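Local coordinates for protein AvrRxo1-ORF1 (Xanthomonas oryzae pv. oryzicola, PDB 4Z8T) that is a type III effector with a polynucleotide kinase domain, probably a P-loop phosphotransferase related to zeta toxins, and pairs with its interactor AvrRxo1-ORF2, at residues Y10-L15 with N31-R36; Q46-A51 with D135-G140; T53-L58 with A150-V155; G72-G77 with V194-R199; T76-I81 with C183-P188. All coordinates share one frame; numbering follows the deposited sequence.

Interaction 1: residues Y10-L15 with N31-R36; sequences YGLGSL and NWHPER
Packing is close where Tyr-10 and Arg-36 lie flat on each other. The guanidinium and phenol planes differ by only 6° and their centres are 4.1 Å apart, an offset cation-pi stack with CE2 above the middle of the guanidinium. Arg-36 reaches it with CG anti to its backbone N and a bend at chi2 (67°), so that CD also makes a CH-pi contact, 3.8 Å from the ring centroid. A salt bridge from NE to Glu-129 and hydrogen bonds from NH1 to Ser-114 and NH2 to Leu-111 fix the rotation of the guanidinium.

Two backbone hydrogen bonds join the segments. His-33 N donates to Tyr-10 O over 2.9 Å, nearly along the C=O axis, whereas Leu-12 N meets Asn-31 O at a short 2.5 Å, from above the carbonyl plane. Leu-12 CD2 sits over one face of the His-33 imidazole, 3.6 Å from its centroid.

Beyond Leu-12 the contact loosens: Ser-14 and Leu-15 are exposed and poorly ordered, and neither side chain reaches residues 31-36. The pairing of Gly-11 with Trp-32 is a single isolated beta bridge, set directly before the N-cap residue His-33 of helix 34-60.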
# COMPACT_ATOMS: atom_id res chain seq x y z
N TYR A 10 3.39 46.70 4.54
CA TYR A 10 2.53 47.72 3.96
C TYR A 10 1.27 48.00 4.77
O TYR A 10 0.50 48.90 4.44
CB TYR A 10 2.19 47.36 2.50
CG TYR A 10 3.43 47.37 1.62
CD1 TYR A 10 4.04 48.55 1.26
CD2 TYR A 10 3.98 46.18 1.17
CE1 TYR A 10 5.18 48.55 0.46
CE2 TYR A 10 5.11 46.17 0.38
CZ TYR A 10 5.70 47.36 0.03
OH TYR A 10 6.83 47.35 -0.75
N GLY A 11 1.07 47.25 5.85
CA GLY A 11 -0.04 47.51 6.74
C GLY A 11 0.21 48.76 7.56
O GLY A 11 1.37 49.12 7.81
N LEU A 12 -0.86 49.43 7.97
CA LEU A 12 -0.73 50.65 8.76
C LEU A 12 -1.11 50.44 10.22
O LEU A 12 -2.23 50.02 10.52
CB LEU A 12 -1.58 51.77 8.17
CG LEU A 12 -1.03 52.43 6.91
CD1 LEU A 12 -1.99 53.49 6.38
CD2 LEU A 12 0.35 53.02 7.18
N GLY A 13 -0.17 50.73 11.11
CA GLY A 13 -0.47 50.84 12.53
C GLY A 13 -0.19 49.62 13.40
O GLY A 13 0.64 48.77 13.07
N SER A 14 -0.89 49.57 14.53
CA SER A 14 -0.79 48.46 15.46
C SER A 14 -1.47 47.26 14.85
O SER A 14 -2.70 47.17 14.83
CB SER A 14 -1.43 48.82 16.80
OG SER A 14 -1.00 50.10 17.23
N LEU A 15 -0.66 46.35 14.32
CA LEU A 15 -1.14 45.16 13.64
C LEU A 15 -1.54 44.11 14.65
O LEU A 15 -0.78 43.76 15.55
CB LEU A 15 -0.07 44.61 12.70
CG LEU A 15 1.37 45.09 12.95
CD1 LEU A 15 1.54 45.56 14.38
CD2 LEU A 15 2.37 43.99 12.61
N ASN A 31 -6.38 50.09 5.83
CA ASN A 31 -5.31 49.96 6.82
C ASN A 31 -3.98 49.67 6.12
O ASN A 31 -3.04 49.18 6.74
CB ASN A 31 -5.64 48.86 7.82
CG ASN A 31 -6.47 49.37 8.99
OD1 ASN A 31 -6.24 50.47 9.49
ND2 ASN A 31 -7.43 48.57 9.42
N TRP A 32 -3.94 49.99 4.83
CA TRP A 32 -2.74 49.80 4.03
C TRP A 32 -2.19 51.16 3.63
O TRP A 32 -2.95 52.14 3.55
CB TRP A 32 -3.07 49.00 2.77
CG TRP A 32 -3.59 47.61 3.02
CD1 TRP A 32 -4.87 47.25 3.32
CD2 TRP A 32 -2.83 46.39 2.98
NE1 TRP A 32 -4.96 45.89 3.48
CE2 TRP A 32 -3.72 45.34 3.27
CE3 TRP A 32 -1.49 46.09 2.73
CZ2 TRP A 32 -3.31 44.00 3.32
CZ3 TRP A 32 -1.09 44.78 2.78
CH2 TRP A 32 -1.99 43.74 3.07
N HIS A 33 -0.89 51.23 3.39
CA HIS A 33 -0.29 52.42 2.80
C HIS A 33 -0.99 52.73 1.48
O HIS A 33 -1.31 51.82 0.73
CB HIS A 33 1.19 52.19 2.52
CG HIS A 33 2.07 52.43 3.71
ND1 HIS A 33 2.76 53.61 3.90
CD2 HIS A 33 2.38 51.64 4.77
CE1 HIS A 33 3.46 53.54 5.02
NE2 HIS A 33 3.24 52.35 5.57
N PRO A 34 -1.24 54.03 1.22
CA PRO A 34 -1.91 54.49 0.01
C PRO A 34 -1.37 53.89 -1.29
O PRO A 34 -2.16 53.52 -2.15
CB PRO A 34 -1.67 56.02 0.03
CG PRO A 34 -0.96 56.31 1.33
CD PRO A 34 -1.10 55.11 2.20
N GLU A 35 -0.05 53.78 -1.43
CA GLU A 35 0.51 53.20 -2.64
C GLU A 35 0.10 51.75 -2.78
O GLU A 35 -0.19 51.28 -3.88
CB GLU A 35 2.04 53.29 -2.66
CG GLU A 35 2.60 54.69 -2.74
CD GLU A 35 2.79 55.32 -1.38
OE1 GLU A 35 2.19 54.84 -0.39
OE2 GLU A 35 3.54 56.31 -1.30
N ARG A 36 0.07 51.04 -1.66
CA ARG A 36 -0.26 49.62 -1.70
C ARG A 36 -1.75 49.45 -1.97
O ARG A 36 -2.16 48.54 -2.69
CB ARG A 36 0.13 48.91 -0.41
CG ARG A 36 0.33 47.41 -0.60
CD ARG A 36 1.53 47.13 -1.47
NE ARG A 36 1.82 45.70 -1.59
CZ ARG A 36 2.87 45.22 -2.24
NH1 ARG A 36 3.70 46.07 -2.83
NH2 ARG A 36 3.10 43.91 -2.30

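Interaction 2: residues Q46-A51 with D135-G140; sequences QARSSA and DRFEGG
Phe-137 turns CG anti to its backbone N (chi1 175°), which carries the phenyl ring from helix 123-141 onto helix 34-60. Arg-48, with CG beside its own N and an extended chain from CG to NE, runs past that ring in the opposite direction and delivers its guanidinium to the backbone of the partner helix. The two short helical segments cross at -41°, with axes 10.6 Å apart at closest approach.

Small residues on helix 34-60 receive the ring. Ala-47 CB lies over one face in a CH-pi contact, 3.9 Å from the centroid, and Ala-51 CB meets the CZ corner of the rim at 3.8 Å. Arg-48 CG approaches in the ring plane, so the aromatic is held at a face and along its edge. Leu-44, one turn earlier, and Val-102 from a loop also touch Phe-137.

The polar side of the interface uses two backbone carbonyls. Arg-48 NH2 donates to Arg-136 O at 3.3 Å, with the oxygen near the guanidinium plane but the donor well above the carbonyl plane; the same oxygen already accepts the helical bond from Gly-140 N. Arg-48 NE is linked through one water to Phe-137 O, the water accepting at 2.6 Å from NE and donating at 2.7 Å to the carbonyl.

Arg-136 bends at chi2 and places a guanidinium face against Arg-48 NH2, leaving NH2 to NH2 at 3.5 Å, two donors with no bond between them. The implied repulsion between like charges is probably offset in part by the carbonyl and the bridging water, which both draw on Arg-48.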
# COMPACT_ATOMS: atom_id res chain seq x y z
N GLN A 46 -7.96 44.42 -12.78
CA GLN A 46 -7.49 43.54 -13.84
C GLN A 46 -8.16 42.17 -13.75
O GLN A 46 -8.65 41.63 -14.75
CB GLN A 46 -5.97 43.37 -13.77
CG GLN A 46 -5.20 44.64 -14.13
CD GLN A 46 -3.69 44.47 -13.98
OE1 GLN A 46 -3.20 43.41 -13.58
NE2 GLN A 46 -2.95 45.53 -14.30
N ALA A 47 -8.17 41.61 -12.55
CA ALA A 47 -8.75 40.29 -12.32
C ALA A 47 -10.24 40.29 -12.63
O ALA A 47 -10.78 39.35 -13.24
CB ALA A 47 -8.51 39.87 -10.87
N ARG A 48 -10.92 41.36 -12.23
CA ARG A 48 -12.35 41.47 -12.50
C ARG A 48 -12.64 41.57 -13.98
O ARG A 48 -13.61 40.98 -14.48
CB ARG A 48 -12.94 42.65 -11.71
CG ARG A 48 -13.03 42.31 -10.23
CD ARG A 48 -13.35 43.51 -9.35
NE ARG A 48 -13.45 43.08 -7.95
CZ ARG A 48 -13.27 43.86 -6.89
NH1 ARG A 48 -12.97 45.15 -7.03
NH2 ARG A 48 -13.40 43.34 -5.67
N SER A 49 -11.80 42.30 -14.70
CA SER A 49 -11.95 42.39 -16.15
C SER A 49 -11.81 41.01 -16.78
O SER A 49 -12.61 40.62 -17.62
CB SER A 49 -10.94 43.37 -16.74
OG SER A 49 -11.09 43.45 -18.14
N SER A 50 -10.79 40.27 -16.34
CA SER A 50 -10.56 38.94 -16.87
C SER A 50 -11.72 38.02 -16.54
O SER A 50 -12.16 37.25 -17.38
CB SER A 50 -9.26 38.35 -16.32
OG SER A 50 -8.14 39.07 -16.82
N ALA A 51 -12.22 38.11 -15.31
CA ALA A 51 -13.34 37.26 -14.91
C ALA A 51 -14.59 37.56 -15.73
O ALA A 51 -15.37 36.66 -16.07
CB ALA A 51 -13.61 37.41 -13.43
N ASP A 135 -9.88 36.95 -1.68
CA ASP A 135 -11.14 36.97 -0.96
C ASP A 135 -11.98 38.18 -1.35
O ASP A 135 -13.21 38.09 -1.46
CB ASP A 135 -10.90 36.93 0.54
CG ASP A 135 -10.36 35.61 1.01
OD1 ASP A 135 -10.54 34.61 0.28
OD2 ASP A 135 -9.76 35.57 2.10
N ARG A 136 -11.32 39.31 -1.56
CA ARG A 136 -12.03 40.48 -2.05
C ARG A 136 -12.52 40.23 -3.47
O ARG A 136 -13.63 40.62 -3.83
CB ARG A 136 -11.13 41.72 -1.98
CG ARG A 136 -11.78 42.94 -2.55
CD ARG A 136 -11.66 44.16 -1.64
NE ARG A 136 -11.80 45.39 -2.42
CZ ARG A 136 -12.95 45.82 -2.94
NH1 ARG A 136 -12.98 46.94 -3.65
NH2 ARG A 136 -14.07 45.13 -2.75
N PHE A 137 -11.70 39.55 -4.26
CA PHE A 137 -12.04 39.24 -5.65
C PHE A 137 -13.26 38.32 -5.67
O PHE A 137 -14.25 38.59 -6.37
CB PHE A 137 -10.81 38.62 -6.33
CG PHE A 137 -11.04 38.14 -7.74
CD1 PHE A 137 -11.68 38.93 -8.68
CD2 PHE A 137 -10.56 36.90 -8.13
CE1 PHE A 137 -11.87 38.47 -9.98
CE2 PHE A 137 -10.73 36.44 -9.43
CZ PHE A 137 -11.38 37.22 -10.35
N GLU A 138 -13.22 37.26 -4.87
CA GLU A 138 -14.33 36.32 -4.81
C GLU A 138 -15.61 36.98 -4.28
O GLU A 138 -16.71 36.69 -4.76
CB GLU A 138 -13.96 35.11 -3.95
CG GLU A 138 -15.04 34.03 -3.86
CD GLU A 138 -14.70 32.94 -2.87
OE1 GLU A 138 -13.61 32.34 -3.01
OE2 GLU A 138 -15.52 32.69 -1.96
N GLY A 139 -15.45 37.86 -3.30
CA GLY A 139 -16.59 38.56 -2.74
C GLY A 139 -17.36 39.37 -3.77
O GLY A 139 -18.60 39.37 -3.78
N GLY A 140 -16.63 40.08 -4.62
CA GLY A 140 -17.23 40.89 -5.66
C GLY A 140 -17.84 40.05 -6.77
O GLY A 140 -18.75 40.50 -7.46
O HOH W 1 -14.73 40.84 -7.72

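Interaction 3: residues T53-L58 with A150-V155; sequences TLAESL and AIASIV
In the three-layered P-loop kinase fold suggested by the zeta-toxin relationship, helix 34-60 here packs against the approach to strand 154-157, an outermost strand of the sheet within this chain. The contact is buried, and no direct hydrogen bond crosses it.

Its centre is a meeting of small groups. Ala-55 points its methyl toward residues 150-155, where CB comes within 3.6 Å of Ala-152 CB; the same methyl lies against the backbone at Ser-153. This brings the backbones close, with 5.1 Å between Ala-55 CA and Ser-153 CA.

One turn further along the helix, Leu-58 holds CG beside its backbone N (chi1 -67°) and extends a single methyl, CD1, to Ser-153 CB at 3.7 Å. Ser-153 therefore offers its methylene to the leucine, while OG, anti to the carbonyl carbon, bonds to Thr-66 N on the adjoining strand 66-71. Leu-54 lies on the same helical side and meets the strand proper by a looser methyl-to-methyl touch, CD1 to Val-155 CG2 at 4.2 Å. Helix 87-95 adds to this end, with Leu-89 against Val-155 and Leu-93 against Leu-54.

Ile-154 points away from the helix, and its backbone pairs with Thr-66 and Phe-68. Where the two segments do not bond directly, a single water spans them, donating to Ala-55 O at 2.8 Å and accepting from Ser-153 N at 3.0 Å.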
# COMPACT_ATOMS: atom_id res chain seq x y z
N THR A 53 -14.65 38.72 -18.79
CA THR A 53 -14.41 38.15 -20.12
C THR A 53 -14.76 36.66 -20.11
O THR A 53 -15.48 36.18 -21.00
CB THR A 53 -12.96 38.35 -20.56
OG1 THR A 53 -12.72 39.75 -20.73
CG2 THR A 53 -12.69 37.66 -21.88
N LEU A 54 -14.28 35.94 -19.10
CA LEU A 54 -14.60 34.52 -18.96
C LEU A 54 -16.11 34.32 -18.92
O LEU A 54 -16.66 33.51 -19.66
CB LEU A 54 -14.00 33.95 -17.67
CG LEU A 54 -12.50 33.66 -17.58
CD1 LEU A 54 -12.21 32.95 -16.26
CD2 LEU A 54 -12.02 32.82 -18.76
N ALA A 55 -16.76 35.09 -18.06
CA ALA A 55 -18.20 34.94 -17.87
C ALA A 55 -18.99 35.21 -19.14
O ALA A 55 -19.95 34.50 -19.44
CB ALA A 55 -18.68 35.83 -16.74
N GLU A 56 -18.59 36.23 -19.89
CA GLU A 56 -19.31 36.54 -21.12
C GLU A 56 -19.07 35.47 -22.17
O GLU A 56 -19.99 35.14 -22.93
CB GLU A 56 -18.91 37.92 -21.67
CG GLU A 56 -19.31 39.11 -20.80
CD GLU A 56 -20.80 39.41 -20.80
OE1 GLU A 56 -21.57 38.74 -21.53
OE2 GLU A 56 -21.21 40.34 -20.08
N SER A 57 -17.86 34.93 -22.23
CA SER A 57 -17.58 33.81 -23.14
C SER A 57 -18.44 32.60 -22.83
O SER A 57 -19.07 32.04 -23.73
CB SER A 57 -16.10 33.41 -23.10
OG SER A 57 -15.83 32.31 -23.98
N LEU A 58 -18.46 32.21 -21.55
CA LEU A 58 -19.24 31.06 -21.12
C LEU A 58 -20.73 31.24 -21.42
O LEU A 58 -21.38 30.31 -21.90
CB LEU A 58 -19.02 30.81 -19.63
CG LEU A 58 -17.60 30.35 -19.30
CD1 LEU A 58 -17.29 30.54 -17.81
CD2 LEU A 58 -17.39 28.89 -19.70
N ALA A 150 -27.67 38.09 -16.13
CA ALA A 150 -27.52 36.77 -15.53
C ALA A 150 -26.31 36.77 -14.61
O ALA A 150 -25.36 37.53 -14.81
CB ALA A 150 -27.36 35.71 -16.60
N ILE A 151 -26.36 35.91 -13.59
CA ILE A 151 -25.24 35.73 -12.68
C ILE A 151 -24.05 35.23 -13.49
O ILE A 151 -24.18 34.35 -14.33
CB ILE A 151 -25.62 34.73 -11.56
CG1 ILE A 151 -26.50 35.42 -10.51
CG2 ILE A 151 -24.40 34.15 -10.89
CD1 ILE A 151 -25.75 36.40 -9.61
N ALA A 152 -22.87 35.81 -13.24
CA ALA A 152 -21.66 35.41 -13.93
C ALA A 152 -21.15 34.04 -13.48
O ALA A 152 -21.04 33.77 -12.29
CB ALA A 152 -20.57 36.45 -13.69
N SER A 153 -20.79 33.20 -14.45
CA SER A 153 -20.09 31.96 -14.13
C SER A 153 -18.69 32.30 -13.65
O SER A 153 -18.09 33.29 -14.10
CB SER A 153 -19.99 31.06 -15.36
OG SER A 153 -21.24 30.44 -15.62
N ILE A 154 -18.17 31.50 -12.74
CA ILE A 154 -16.86 31.77 -12.15
C ILE A 154 -16.07 30.47 -12.03
O ILE A 154 -16.63 29.38 -12.10
CB ILE A 154 -16.97 32.45 -10.75
CG1 ILE A 154 -17.67 31.53 -9.75
CG2 ILE A 154 -17.70 33.78 -10.86
CD1 ILE A 154 -17.82 32.14 -8.34
N VAL A 155 -14.77 30.61 -11.85
CA VAL A 155 -13.90 29.44 -11.74
C VAL A 155 -13.12 29.50 -10.45
O VAL A 155 -12.48 30.51 -10.15
CB VAL A 155 -12.88 29.38 -12.90
CG1 VAL A 155 -12.07 28.08 -12.82
CG2 VAL A 155 -13.58 29.48 -14.23
O HOH W 2 -21.44 33.56 -17.32

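Interaction 4: residues G72-G77 with V194-R199; sequences GNTATG and VGVLQR. With SO4 (sulfate ion), chain E; SO4 (sulfate ion), chain D.
A type II beta turn from Asn-73 to Thr-76 sets Ala-75 in a left-handed conformation (phi 55°, psi 45°) and brings its CA to 5.2 Å from Gly-195 CA on helix 189-198. Ala-75 CB points at the helix, where a beta-carbon on Gly-195 would clash with it; the close approach thus depends on a bare position there. Val-196 CG2 touches Thr-74 CG2 at 3.8 Å and lies slightly farther from the Ala-75 methyl.

Arg-199, extended from CG to NE, returns over the loop with one guanidinium face above Ala-75 CB and its edge turned to the sulfate of chain E. NH1 donates almost straight to O4 of that ion (2.9 Å, 167°), while NH2 gives a weak bond to O1. Ala-75 N grips the same ion through O2 at 3.0 Å, so it sits between loop and Arg-199. Beside it, Gly-77 N donates to O1 of the chain D sulfate at 2.9 Å. Both ions probably come from the crystallisation liquor, but the chain D site is consistent with a Walker A phosphate site. Thr-76 OG1 braces the turn by donating to a lone pair of Asn-73 O.

Thr-74 OG1 is bonded to Arg-159. The loop runs from strand 66-71 into helix 78-85, while helix 189-198 is backed by helix 304-315 at Val-194 and helix 322-331 at Val-196 and Leu-197.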
# COMPACT_ATOMS: atom_id res chain seq x y z
N GLY A 72 -8.08 19.53 -6.39
CA GLY A 72 -6.97 18.60 -6.46
C GLY A 72 -5.71 19.18 -5.89
O GLY A 72 -5.56 20.40 -5.81
N ASN A 73 -4.80 18.29 -5.51
CA ASN A 73 -3.54 18.70 -4.91
C ASN A 73 -2.62 19.43 -5.89
O ASN A 73 -2.84 19.44 -7.10
CB ASN A 73 -2.82 17.46 -4.36
CG ASN A 73 -1.74 17.80 -3.35
OD1 ASN A 73 -1.80 18.84 -2.68
ND2 ASN A 73 -0.73 16.92 -3.24
N THR A 74 -1.59 20.04 -5.34
CA THR A 74 -0.59 20.76 -6.10
C THR A 74 0.03 19.92 -7.22
O THR A 74 0.42 18.77 -7.00
CB THR A 74 0.51 21.22 -5.13
OG1 THR A 74 -0.09 21.97 -4.07
CG2 THR A 74 1.53 22.10 -5.83
N ALA A 75 0.14 20.50 -8.41
CA ALA A 75 0.88 19.89 -9.52
C ALA A 75 0.42 18.49 -9.86
O ALA A 75 1.24 17.59 -10.09
CB ALA A 75 2.40 19.93 -9.25
N THR A 76 -0.90 18.32 -9.92
CA THR A 76 -1.49 17.03 -10.28
C THR A 76 -1.94 16.97 -11.74
O THR A 76 -2.43 15.94 -12.19
CB THR A 76 -2.70 16.71 -9.38
OG1 THR A 76 -3.58 17.84 -9.35
CG2 THR A 76 -2.25 16.38 -7.96
N GLY A 77 -1.80 18.08 -12.46
CA GLY A 77 -2.24 18.13 -13.85
C GLY A 77 -3.58 18.81 -14.04
O GLY A 77 -4.26 18.57 -15.04
N VAL A 194 7.54 15.77 -8.12
CA VAL A 194 8.37 16.07 -9.30
C VAL A 194 7.74 17.19 -10.12
O VAL A 194 8.44 17.98 -10.75
CB VAL A 194 8.73 14.84 -10.14
CG1 VAL A 194 7.56 14.39 -10.93
CG2 VAL A 194 9.91 15.15 -11.06
N GLY A 195 6.42 17.29 -10.09
CA GLY A 195 5.73 18.39 -10.73
C GLY A 195 6.15 19.75 -10.17
O GLY A 195 6.32 20.71 -10.91
N VAL A 196 6.30 19.82 -8.85
CA VAL A 196 6.74 21.05 -8.21
C VAL A 196 8.19 21.38 -8.59
O VAL A 196 8.51 22.53 -8.89
CB VAL A 196 6.57 20.96 -6.69
CG1 VAL A 196 7.27 22.14 -6.01
CG2 VAL A 196 5.08 20.97 -6.34
N LEU A 197 9.05 20.37 -8.58
CA LEU A 197 10.46 20.60 -8.94
C LEU A 197 10.62 21.07 -10.38
O LEU A 197 11.60 21.75 -10.69
CB LEU A 197 11.32 19.35 -8.68
CG LEU A 197 11.50 18.93 -7.22
CD1 LEU A 197 12.43 17.73 -7.11
CD2 LEU A 197 12.02 20.08 -6.34
N GLN A 198 9.68 20.71 -11.25
CA GLN A 198 9.72 21.14 -12.65
C GLN A 198 9.26 22.57 -12.86
O GLN A 198 9.57 23.18 -13.90
CB GLN A 198 8.85 20.24 -13.53
CG GLN A 198 9.45 18.88 -13.75
CD GLN A 198 8.51 17.95 -14.48
OE1 GLN A 198 7.89 17.07 -13.87
NE2 GLN A 198 8.39 18.13 -15.79
N ARG A 199 8.53 23.12 -11.90
CA ARG A 199 8.06 24.50 -12.03
C ARG A 199 9.23 25.44 -11.85
O ARG A 199 9.91 25.39 -10.85
CB ARG A 199 6.97 24.80 -11.00
CG ARG A 199 5.69 24.06 -11.30
CD ARG A 199 4.67 24.23 -10.18
NE ARG A 199 3.39 23.69 -10.60
CZ ARG A 199 2.27 23.78 -9.88
NH1 ARG A 199 2.29 24.38 -8.71
NH2 ARG A 199 1.15 23.27 -10.36
S SO4 E . -1.54 24.18 -8.23
O1 SO4 E . -1.47 24.80 -9.55
O2 SO4 E . -1.88 22.78 -8.41
O3 SO4 E . -2.62 24.85 -7.49
O4 SO4 E . -0.30 24.38 -7.49
S SO4 D . -0.79 21.57 -13.62
O1 SO4 D . -0.21 20.48 -12.85
O2 SO4 D . -1.15 21.14 -14.97
O3 SO4 D . 0.23 22.61 -13.70
O4 SO4 D . -1.96 22.10 -12.93

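Interaction 5: residues T76-I81 with C183-P188; sequences TGKTRI and CDIDAP. With SO4 (sulfate ion), chain D.
Van der Waals contacts, mostly apolar, carry the interface, and Ile-185 supplies most of them. With CG1 beside its backbone N and CG2 anti to it, the side chain spreads its branches under the start of helix 78-85. CG2 lies 3.6 Å from Thr-76 O and CD1 rests against the Lys-78 aliphatic chain, 4.0 Å from CG. Ile-81 comes tip to tip from the next turn, its CG2 3.9 Å from Ile-185 CG1. At the other end the Thr-76 methyl, CG2, packs on Ala-187 CB at 4.0 Å.

Hydrogen bonds to the sulfate of chain D grip it from the opposite side of the helix start. Thr-79 N donates nearly straight to O4 (3.1 Å, 171°) and makes a weak bond to O2. The amide of the N-cap residue Gly-77 joins in, so the anion sits where the helix N-terminus would be expected to stabilise negative charge. Gly-77 adopts a positive phi (101°), at which a beta-carbon would jam against the preceding carbonyl.

Polar side-chain ends are settled outside the two segments. Lys-78 bends at chi3 (66°), leading NZ away from Ile-185 to Leu-70 O and Lys-158 O. Asp-186 points away from the helix and forms salt bridges with Arg-221 and Arg-224.

Strand, glycine-ended loop and helix, with lysine and threonine after the glycine and backbone amides on an anion, fit the Walker A motif of P-loop kinases, here resting on the neighbouring parallel strand 179-185.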
# COMPACT_ATOMS: atom_id res chain seq x y z
N THR A 76 -0.90 18.32 -9.92
CA THR A 76 -1.49 17.03 -10.28
C THR A 76 -1.94 16.97 -11.74
O THR A 76 -2.43 15.94 -12.19
CB THR A 76 -2.70 16.71 -9.38
OG1 THR A 76 -3.58 17.84 -9.35
CG2 THR A 76 -2.25 16.38 -7.96
N GLY A 77 -1.80 18.08 -12.46
CA GLY A 77 -2.24 18.13 -13.85
C GLY A 77 -3.58 18.81 -14.04
O GLY A 77 -4.26 18.57 -15.04
N LYS A 78 -3.95 19.67 -13.10
CA LYS A 78 -5.26 20.31 -13.12
C LYS A 78 -5.47 21.16 -14.37
O LYS A 78 -6.54 21.11 -14.99
CB LYS A 78 -5.46 21.15 -11.85
CG LYS A 78 -5.41 20.29 -10.58
CD LYS A 78 -5.39 21.13 -9.30
CE LYS A 78 -6.66 21.89 -9.10
NZ LYS A 78 -6.75 22.46 -7.70
N THR A 79 -4.46 21.95 -14.74
CA THR A 79 -4.59 22.82 -15.90
C THR A 79 -4.86 22.06 -17.20
O THR A 79 -5.75 22.42 -17.97
CB THR A 79 -3.38 23.74 -16.02
OG1 THR A 79 -3.30 24.55 -14.84
CG2 THR A 79 -3.50 24.63 -17.24
N ARG A 80 -4.11 20.98 -17.43
CA ARG A 80 -4.31 20.16 -18.62
C ARG A 80 -5.71 19.52 -18.64
O ARG A 80 -6.35 19.45 -19.70
CB ARG A 80 -3.22 19.10 -18.72
CG ARG A 80 -3.22 18.35 -20.03
CD ARG A 80 -2.12 17.29 -20.06
NE ARG A 80 -2.40 16.27 -21.07
CZ ARG A 80 -2.16 16.42 -22.37
NH1 ARG A 80 -1.63 17.56 -22.81
NH2 ARG A 80 -2.44 15.45 -23.22
N ILE A 81 -6.19 19.07 -17.49
CA ILE A 81 -7.55 18.54 -17.42
C ILE A 81 -8.62 19.59 -17.75
O ILE A 81 -9.55 19.31 -18.53
CB ILE A 81 -7.84 17.88 -16.05
CG1 ILE A 81 -7.16 16.52 -15.97
CG2 ILE A 81 -9.35 17.73 -15.83
CD1 ILE A 81 -7.75 15.46 -16.89
N CYS A 183 -14.49 19.22 -11.30
CA CYS A 183 -13.52 18.24 -11.76
C CYS A 183 -12.52 18.07 -10.65
O CYS A 183 -12.00 19.05 -10.12
CB CYS A 183 -12.79 18.72 -13.03
SG CYS A 183 -13.72 18.41 -14.54
N ASP A 184 -12.27 16.82 -10.29
CA ASP A 184 -11.41 16.46 -9.18
C ASP A 184 -10.26 15.66 -9.80
O ASP A 184 -10.50 14.68 -10.50
CB ASP A 184 -12.23 15.61 -8.21
CG ASP A 184 -11.54 15.35 -6.90
OD1 ASP A 184 -10.43 15.87 -6.67
OD2 ASP A 184 -12.14 14.61 -6.08
N ILE A 185 -9.03 16.12 -9.57
CA ILE A 185 -7.88 15.61 -10.30
C ILE A 185 -6.86 15.07 -9.31
O ILE A 185 -6.43 15.78 -8.40
CB ILE A 185 -7.22 16.73 -11.14
CG1 ILE A 185 -8.22 17.29 -12.17
CG2 ILE A 185 -5.99 16.17 -11.87
CD1 ILE A 185 -8.79 18.67 -11.83
N ASP A 186 -6.50 13.80 -9.48
CA ASP A 186 -5.57 13.13 -8.57
C ASP A 186 -4.32 12.65 -9.29
O ASP A 186 -4.39 12.19 -10.43
CB ASP A 186 -6.22 11.91 -7.93
CG ASP A 186 -5.34 11.27 -6.89
OD1 ASP A 186 -5.42 11.72 -5.72
OD2 ASP A 186 -4.55 10.35 -7.22
N ALA A 187 -3.18 12.75 -8.60
CA ALA A 187 -1.96 12.08 -9.02
C ALA A 187 -1.26 11.55 -7.78
O ALA A 187 -1.46 12.06 -6.68
CB ALA A 187 -1.05 13.06 -9.76
N PRO A 188 -0.42 10.52 -7.96
CA PRO A 188 0.37 10.02 -6.83
C PRO A 188 1.21 11.15 -6.24
O PRO A 188 1.58 12.07 -6.97
CB PRO A 188 1.28 8.97 -7.48
CG PRO A 188 0.54 8.52 -8.68
CD PRO A 188 -0.25 9.71 -9.17
S SO4 D . -0.79 21.57 -13.62
O1 SO4 D . -0.21 20.48 -12.85
O2 SO4 D . -1.15 21.14 -14.97
O3 SO4 D . 0.23 22.61 -13.70
O4 SO4 D . -1.96 22.10 -12.93

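Interactions 1, 2 and 3 follow one another down helix 34-60: its N-terminal end, its middle and its later turns. The centres of 1 and 2 are about 21 Å apart, those of 2 and 3 about 12 Å. Interaction 3 reaches the outermost strand 154-157 of the mixed sheet whose strand 179-185 serves interaction 5. Interactions 4 and 5 share Thr-76, Gly-77 and a sulfate, with centres about 9 Å apart, and Lys-78 NZ probably bonds to Gly-72 O between them. Along the chain interaction 1 closes first, while 2 and 3 cross each other and both cross 4 and 5. The long helix thus connects the peripheral N-terminal contact with the sheet, whose P-loop forms the probable phosphate site.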